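Local coordinates for protein tengpin (Thermoanaerobacter tengcongensis, PDB 2VH4) that probably inhibits serine proteases as a member of the serpin family, and can form loop C-sheet polymers, at residues A[24-29]-A[248-253]; A[358-363]-A[374-379]. All blocks are in the same frame, centred on the assembly; numbering follows the deposited sequence.

Interaction 1 (A[24-29]-A[248-253]); sequences FSIELF and KTLTGQ
Ile26, on helix 15-32, faces the short break between helices 243-249 and 252-260, and its CA lies 5.4 Å from the CA of Gly252, the closest pair of CA atoms. Within the serpin fold this is a helix packed against the two-residue linker between two consecutive helices: 24-29 is fully helical, whereas 248-253 ends one helix, passes through Leu250 and Thr251 in extended conformation and starts the next at Gly252. Thr251 is the N-cap, its OG1 bonded to the backbone N of Lys254.

The two branches of Ile26 do most of the touching. Its CG1 lies over the Thr251-Gly252 link, 3.7 Å from Thr251 O and 3.9 Å from Gly252 CA. With CG1 anti to the carbonyl carbon (chi1 -63°), the other branch turns to Leu250, and Ile26 CG2 meets Leu250 CD2 at 4.0 Å.

Polar links run along the partly exposed margin. Glu27 folds back at chi2 (-62°), bringing its carboxylate toward the linker, where it forms a salt bridge with Lys30. The NZ of Lys30 also donates to Leu250 O, so one ammonium group ties both segments. A water separately joins the two segments, donating to Glu27 OE2 at 2.7 Å and accepting from Gly252 N at 3.1 Å.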
ATOM      1  N   PHE A  24      -0.312   7.444   9.114  1.00  6.83           N
ATOM      2  CA  PHE A  24       0.137   6.073   8.885  1.00  6.36           C
ATOM      3  C   PHE A  24       0.845   5.929   7.518  1.00  6.67           C
ATOM      4  O   PHE A  24       1.934   5.355   7.450  1.00  7.30           O
ATOM      5  CB  PHE A  24      -1.038   5.088   9.019  1.00  4.71           C
ATOM      6  CG  PHE A  24      -0.778   3.740   8.409  1.00  4.44           C
ATOM      7  CD1 PHE A  24      -0.115   2.749   9.130  1.00  2.65           C
ATOM      8  CD2 PHE A  24      -1.195   3.459   7.106  1.00  2.10           C
ATOM      9  CE1 PHE A  24       0.130   1.502   8.564  1.00  3.23           C
ATOM     10  CE2 PHE A  24      -0.961   2.213   6.535  1.00  2.00           C
ATOM     11  CZ  PHE A  24      -0.295   1.234   7.262  1.00  2.70           C
ATOM     12  N   SER A  25       0.234   6.469   6.459  1.00  5.25           N
ATOM     13  CA  SER A  25       0.770   6.376   5.085  1.00  5.78           C
ATOM     14  C   SER A  25       2.181   6.937   4.924  1.00  6.47           C
ATOM     15  O   SER A  25       3.061   6.262   4.385  1.00  8.08           O
ATOM     16  CB  SER A  25      -0.160   7.063   4.081  1.00  4.66           C
ATOM     17  OG  SER A  25      -1.432   6.445   4.066  1.00  2.45           O
ATOM     18  N   ILE A  26       2.386   8.172   5.378  1.00  6.59           N
ATOM     19  CA  ILE A  26       3.698   8.815   5.295  1.00  4.59           C
ATOM     20  C   ILE A  26       4.729   8.119   6.200  1.00  3.05           C
ATOM     21  O   ILE A  26       5.879   7.952   5.804  1.00  2.23           O
ATOM     22  CB  ILE A  26       3.603  10.353   5.554  1.00  4.32           C
ATOM     23  CG1 ILE A  26       2.755  11.040   4.479  1.00  5.76           C
ATOM     24  CG2 ILE A  26       4.983  11.009   5.638  1.00  4.73           C
ATOM     25  CD1 ILE A  26       3.135  10.697   3.026  1.00 11.18           C
ATOM     26  N   GLU A  27       4.312   7.700   7.395  1.00  3.09           N
ATOM     27  CA  GLU A  27       5.189   6.934   8.300  1.00  4.49           C
ATOM     28  C   GLU A  27       5.530   5.552   7.730  1.00  4.73           C
ATOM     29  O   GLU A  27       6.665   5.077   7.861  1.00  4.73           O
ATOM     30  CB  GLU A  27       4.571   6.788   9.701  1.00  4.28           C
ATOM     31  CG  GLU A  27       4.373   8.099  10.471  1.00  5.19           C
ATOM     32  CD  GLU A  27       5.670   8.840  10.749  1.00  4.27           C
ATOM     33  OE1 GLU A  27       6.508   8.317  11.511  1.00 13.31           O
ATOM     34  OE2 GLU A  27       5.848   9.953  10.214  1.00  3.84           O
ATOM     35  N   LEU A  28       4.544   4.908   7.104  1.00  5.62           N
ATOM     36  CA  LEU A  28       4.784   3.642   6.409  1.00  5.35           C
ATOM     37  C   LEU A  28       5.801   3.866   5.304  1.00  5.62           C
ATOM     38  O   LEU A  28       6.718   3.074   5.141  1.00  5.33           O
ATOM     39  CB  LEU A  28       3.492   3.052   5.829  1.00  4.59           C
ATOM     40  CG  LEU A  28       3.572   1.646   5.208  1.00  3.49           C
ATOM     41  CD1 LEU A  28       3.718   0.549   6.263  1.00  4.32           C
ATOM     42  CD2 LEU A  28       2.353   1.379   4.370  1.00  2.00           C
ATOM     43  N   PHE A  29       5.632   4.959   4.560  1.00  6.41           N
ATOM     44  CA  PHE A  29       6.535   5.311   3.465  1.00  6.93           C
ATOM     45  C   PHE A  29       7.964   5.533   3.957  1.00  7.20           C
ATOM     46  O   PHE A  29       8.890   4.850   3.520  1.00  6.39           O
ATOM     47  CB  PHE A  29       6.004   6.537   2.697  1.00  6.28           C
ATOM     48  CG  PHE A  29       6.893   6.988   1.563  1.00  7.78           C
ATOM     49  CD1 PHE A  29       7.185   6.133   0.495  1.00  8.26           C
ATOM     50  CD2 PHE A  29       7.435   8.273   1.557  1.00  5.89           C
ATOM     51  CE1 PHE A  29       8.009   6.556  -0.562  1.00  5.33           C
ATOM     52  CE2 PHE A  29       8.263   8.700   0.508  1.00  6.05           C
ATOM     53  CZ  PHE A  29       8.547   7.837  -0.551  1.00  4.42           C
ATOM     54  N   LYS A 248      12.719  12.814   7.173  1.00 23.13           N
ATOM     55  CA  LYS A 248      12.362  13.060   8.569  1.00 22.83           C
ATOM     56  C   LYS A 248      11.452  14.271   8.772  1.00 22.14           C
ATOM     57  O   LYS A 248      10.700  14.314   9.739  1.00 23.37           O
ATOM     58  CB  LYS A 248      13.626  13.218   9.429  1.00 23.17           C
ATOM     59  N   THR A 249      11.525  15.258   7.882  1.00 20.53           N
ATOM     60  CA  THR A 249      10.644  16.424   7.989  1.00 20.18           C
ATOM     61  C   THR A 249       9.212  16.121   7.552  1.00 19.29           C
ATOM     62  O   THR A 249       8.291  16.861   7.887  1.00 20.77           O
ATOM     63  CB  THR A 249      11.141  17.622   7.155  1.00 20.13           C
ATOM     64  OG1 THR A 249      11.136  17.275   5.765  1.00 20.22           O
ATOM     65  CG2 THR A 249      12.543  18.056   7.588  1.00 21.00           C
ATOM     66  N   LEU A 250       9.039  15.033   6.807  1.00 17.87           N
ATOM     67  CA  LEU A 250       7.780  14.710   6.156  1.00 16.10           C
ATOM     68  C   LEU A 250       6.767  14.114   7.133  1.00 14.76           C
ATOM     69  O   LEU A 250       7.099  13.214   7.906  1.00 14.57           O
ATOM     70  CB  LEU A 250       8.042  13.732   5.013  1.00 17.00           C
ATOM     71  CG  LEU A 250       7.508  14.090   3.625  1.00 21.32           C
ATOM     72  CD1 LEU A 250       7.885  12.997   2.640  1.00 26.61           C
ATOM     73  CD2 LEU A 250       5.995  14.327   3.620  1.00 22.91           C
ATOM     74  N   THR A 251       5.536  14.620   7.099  1.00 12.74           N
ATOM     75  CA  THR A 251       4.469  14.117   7.975  1.00 12.85           C
ATOM     76  C   THR A 251       3.176  13.893   7.203  1.00 11.97           C
ATOM     77  O   THR A 251       3.044  14.334   6.066  1.00 13.14           O
ATOM     78  CB  THR A 251       4.169  15.063   9.195  1.00 13.35           C
ATOM     79  OG1 THR A 251       3.497  16.243   8.742  1.00 13.59           O
ATOM     80  CG2 THR A 251       5.444  15.451   9.959  1.00  9.79           C
ATOM     81  N   GLY A 252       2.222  13.215   7.838  1.00 10.93           N
ATOM     82  CA  GLY A 252       0.905  12.972   7.249  1.00 10.04           C
ATOM     83  C   GLY A 252       0.108  14.236   6.964  1.00 10.65           C
ATOM     84  O   GLY A 252      -0.378  14.422   5.842  1.00  8.90           O
ATOM     85  N   GLN A 253      -0.024  15.110   7.967  1.00 10.28           N
ATOM     86  CA  GLN A 253      -0.789  16.345   7.789  1.00 11.15           C
ATOM     87  C   GLN A 253      -0.116  17.320   6.818  1.00  9.47           C
ATOM     88  O   GLN A 253      -0.803  17.981   6.037  1.00  8.52           O
ATOM     89  CB  GLN A 253      -1.169  17.011   9.134  1.00 11.19           C
ATOM     90  CG  GLN A 253      -0.130  17.928   9.763  1.00 13.00           C
ATOM     91  CD  GLN A 253      -0.702  18.821  10.868  1.00 15.88           C
ATOM     92  OE1 GLN A 253      -1.836  19.307  10.778  1.00 21.27           O
ATOM     93  NE2 GLN A 253       0.098  19.051  11.914  1.00 20.75           N
TER
HETATM   94  O   HOH W   1       3.651  11.557  10.065  1.00  4.65           O

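Interaction 2 (A[358-363]-A[374-379]); sequences PFIFAI and IGTVLS
Phe359 and Phe361 pair with Val377 and Gly375 through four backbone hydrogen bonds, two for each antiparallel hydrogen-bonded pair. Three are nearly straight; the fourth, Phe359 N to Val377 O, bends to 137° at the hydrogen where the strand 371-377 ends. Ile360-Thr376 and Ala362-Ile374 alternate with them as non-hydrogen-bonded pairs, with Thr376 CA and Ile374 CA adding CA-H...O contacts to Phe359 O and Phe361 O.

Aromatic packing marks the face carrying Phe359, Phe361 and Val377. The chi1 of Phe361, 69°, folds its ring across the neighbouring strand, and the CA of Gly375 makes a CH-pi contact 4.1 Å from the ring centroid. Val377 touches both phenylalanines: its CG2 lies 3.6 Å from Phe359 CD2, and its CG1 is 4.1 Å from Phe361 CE2. Phe274, on strand 263-281, also meets the Phe361 ring, their planes at about 40°.

Ile360, Ala362, Ile374 and Thr376 occupy the other face, where Ala362 CB packs on Ile374 CG1 at 4.2 Å. Pro358 CB, just before the strand, packs on Thr376 CB at 3.8 Å. The OG1 of Thr376 bonds to Ser39 OG and Glu37 O. With strands 230-237 and 39-41 flanking it, the pair is the C-terminal beta hairpin of the serpin fold, part of its B sheet.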
ATOM      1  N   PRO A 358      15.808  10.996  -3.972  1.00 13.82           N
ATOM      2  CA  PRO A 358      14.812  10.463  -4.896  1.00 12.63           C
ATOM      3  C   PRO A 358      13.825  11.485  -5.460  1.00 11.51           C
ATOM      4  O   PRO A 358      13.450  12.443  -4.775  1.00 10.55           O
ATOM      5  CB  PRO A 358      14.047   9.476  -4.015  1.00 13.44           C
ATOM      6  CG  PRO A 358      14.126  10.086  -2.608  1.00 12.34           C
ATOM      7  CD  PRO A 358      15.285  11.064  -2.594  1.00 12.95           C
ATOM      8  N   PHE A 359      13.410  11.262  -6.704  1.00 10.37           N
ATOM      9  CA  PHE A 359      12.210  11.883  -7.255  1.00  9.26           C
ATOM     10  C   PHE A 359      11.056  11.148  -6.588  1.00  8.34           C
ATOM     11  O   PHE A 359      10.873   9.946  -6.802  1.00  8.70           O
ATOM     12  CB  PHE A 359      12.165  11.705  -8.784  1.00  9.73           C
ATOM     13  CG  PHE A 359      10.919  12.250  -9.444  1.00 10.34           C
ATOM     14  CD1 PHE A 359      10.968  13.434 -10.170  1.00 14.75           C
ATOM     15  CD2 PHE A 359       9.704  11.567  -9.371  1.00 12.70           C
ATOM     16  CE1 PHE A 359       9.821  13.944 -10.798  1.00 15.22           C
ATOM     17  CE2 PHE A 359       8.551  12.070  -9.994  1.00 11.08           C
ATOM     18  CZ  PHE A 359       8.613  13.258 -10.706  1.00 10.63           C
ATOM     19  N   ILE A 360      10.292  11.871  -5.771  1.00  6.68           N
ATOM     20  CA  ILE A 360       9.164  11.286  -5.048  1.00  6.14           C
ATOM     21  C   ILE A 360       7.846  11.480  -5.806  1.00  5.58           C
ATOM     22  O   ILE A 360       7.626  12.518  -6.439  1.00  3.59           O
ATOM     23  CB  ILE A 360       9.081  11.840  -3.597  1.00  6.79           C
ATOM     24  CG1 ILE A 360      10.277  11.347  -2.775  1.00  6.54           C
ATOM     25  CG2 ILE A 360       7.765  11.447  -2.909  1.00  6.34           C
ATOM     26  CD1 ILE A 360      10.720  12.307  -1.695  1.00  7.16           C
ATOM     27  N   PHE A 361       6.979  10.472  -5.739  1.00  5.87           N
ATOM     28  CA  PHE A 361       5.647  10.567  -6.340  1.00  6.31           C
ATOM     29  C   PHE A 361       4.548   9.854  -5.550  1.00  7.09           C
ATOM     30  O   PHE A 361       4.815   8.986  -4.716  1.00  7.36           O
ATOM     31  CB  PHE A 361       5.662  10.073  -7.792  1.00  4.82           C
ATOM     32  CG  PHE A 361       5.879   8.600  -7.933  1.00  2.00           C
ATOM     33  CD1 PHE A 361       4.797   7.719  -7.919  1.00  2.00           C
ATOM     34  CD2 PHE A 361       7.160   8.091  -8.096  1.00  2.00           C
ATOM     35  CE1 PHE A 361       4.988   6.349  -8.046  1.00  2.00           C
ATOM     36  CE2 PHE A 361       7.369   6.724  -8.227  1.00  3.89           C
ATOM     37  CZ  PHE A 361       6.278   5.846  -8.201  1.00  6.12           C
ATOM     38  N   ALA A 362       3.306  10.215  -5.849  1.00  7.46           N
ATOM     39  CA  ALA A 362       2.145   9.573  -5.246  1.00  7.03           C
ATOM     40  C   ALA A 362       0.943   9.632  -6.184  1.00  5.95           C
ATOM     41  O   ALA A 362       0.772  10.592  -6.930  1.00  6.34           O
ATOM     42  CB  ALA A 362       1.811  10.238  -3.907  1.00  6.74           C
ATOM     43  N   ILE A 363       0.125   8.591  -6.153  1.00  6.02           N
ATOM     44  CA  ILE A 363      -1.188   8.626  -6.786  1.00  5.97           C
ATOM     45  C   ILE A 363      -2.176   8.869  -5.653  1.00  6.98           C
ATOM     46  O   ILE A 363      -2.241   8.083  -4.693  1.00  7.47           O
ATOM     47  CB  ILE A 363      -1.521   7.308  -7.497  1.00  5.52           C
ATOM     48  CG1 ILE A 363      -0.563   7.073  -8.673  1.00  5.14           C
ATOM     49  CG2 ILE A 363      -2.982   7.294  -7.949  1.00  4.10           C
ATOM     50  CD1 ILE A 363      -0.511   5.612  -9.151  1.00  4.43           C
ATOM     51  N   ILE A 374       2.459   5.431  -3.050  1.00  6.72           N
ATOM     52  CA  ILE A 374       3.558   6.380  -2.872  1.00  6.37           C
ATOM     53  C   ILE A 374       4.885   5.671  -3.124  1.00  6.91           C
ATOM     54  O   ILE A 374       5.113   4.581  -2.605  1.00  8.36           O
ATOM     55  CB  ILE A 374       3.492   7.124  -1.497  1.00  7.43           C
ATOM     56  CG1 ILE A 374       4.527   8.250  -1.429  1.00  5.47           C
ATOM     57  CG2 ILE A 374       3.613   6.159  -0.315  1.00  7.46           C
ATOM     58  CD1 ILE A 374       4.297   9.213  -0.278  1.00  6.04           C
ATOM     59  N   GLY A 375       5.739   6.267  -3.956  1.00  6.75           N
ATOM     60  CA  GLY A 375       6.977   5.613  -4.365  1.00  6.49           C
ATOM     61  C   GLY A 375       8.111   6.539  -4.761  1.00  7.00           C
ATOM     62  O   GLY A 375       7.986   7.761  -4.666  1.00  6.33           O
ATOM     63  N   THR A 376       9.224   5.947  -5.195  1.00  6.86           N
ATOM     64  CA  THR A 376      10.417   6.709  -5.604  1.00  7.79           C
ATOM     65  C   THR A 376      10.982   6.191  -6.927  1.00  7.84           C
ATOM     66  O   THR A 376      10.908   4.993  -7.212  1.00  6.59           O
ATOM     67  CB  THR A 376      11.555   6.678  -4.527  1.00  6.30           C
ATOM     68  OG1 THR A 376      12.004   5.333  -4.318  1.00  8.94           O
ATOM     69  CG2 THR A 376      11.087   7.243  -3.207  1.00  6.03           C
ATOM     70  N   VAL A 377      11.523   7.111  -7.729  1.00  8.51           N
ATOM     71  CA  VAL A 377      12.278   6.775  -8.944  1.00 10.30           C
ATOM     72  C   VAL A 377      13.513   7.658  -9.055  1.00 10.87           C
ATOM     73  O   VAL A 377      13.565   8.740  -8.465  1.00 10.35           O
ATOM     74  CB  VAL A 377      11.457   6.948 -10.256  1.00 10.25           C
ATOM     75  CG1 VAL A 377      10.589   5.748 -10.509  1.00 14.18           C
ATOM     76  CG2 VAL A 377      10.625   8.220 -10.233  1.00  8.72           C
ATOM     77  N   LEU A 378      14.493   7.190  -9.825  1.00 11.40           N
ATOM     78  CA  LEU A 378      15.677   7.972 -10.174  1.00 13.06           C
ATOM     79  C   LEU A 378      16.609   8.237  -9.004  1.00 14.60           C
ATOM     80  O   LEU A 378      16.259   8.026  -7.838  1.00 14.20           O
ATOM     81  CB  LEU A 378      15.294   9.299 -10.846  1.00 12.29           C
ATOM     82  CG  LEU A 378      14.545   9.267 -12.181  1.00 13.82           C
ATOM     83  CD1 LEU A 378      14.211  10.688 -12.617  1.00 13.32           C
ATOM     84  CD2 LEU A 378      15.345   8.532 -13.262  1.00 13.00           C
ATOM     85  N   SER A 379      17.806   8.705  -9.339  1.00 16.60           N
ATOM     86  CA  SER A 379      18.782   9.102  -8.347  1.00 17.92           C
ATOM     87  C   SER A 379      19.297  10.481  -8.722  1.00 18.63           C
ATOM     88  O   SER A 379      20.200  10.622  -9.552  1.00 19.37           O
ATOM     89  CB  SER A 379      19.909   8.085  -8.280  1.00 17.85           C
ATOM     90  OG  SER A 379      20.447   8.052  -6.977  1.00 25.05           O
TER

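From the N terminus, the chain first lays down helix 15-32 and returns to it only after 218 intervening residues, when 248-253 closes interaction 1. Interaction 2 opens later and closes a loop of just 10 residues between its segments, so the two follow in series, neither nesting nor crossing: one long-range, one local. They nonetheless meet in space, their centres about 14 Å apart. Ile26 CD1 packs on Ile374 CD1 at 3.8 Å, and the Phe29 ring rests on Ile374 and Thr376, its CZ 3.7 Å from Thr376 CG2. Helix 15-32 thus packs against both the 249-252 linker and the hairpin 359-377, joining distant parts of the sequence.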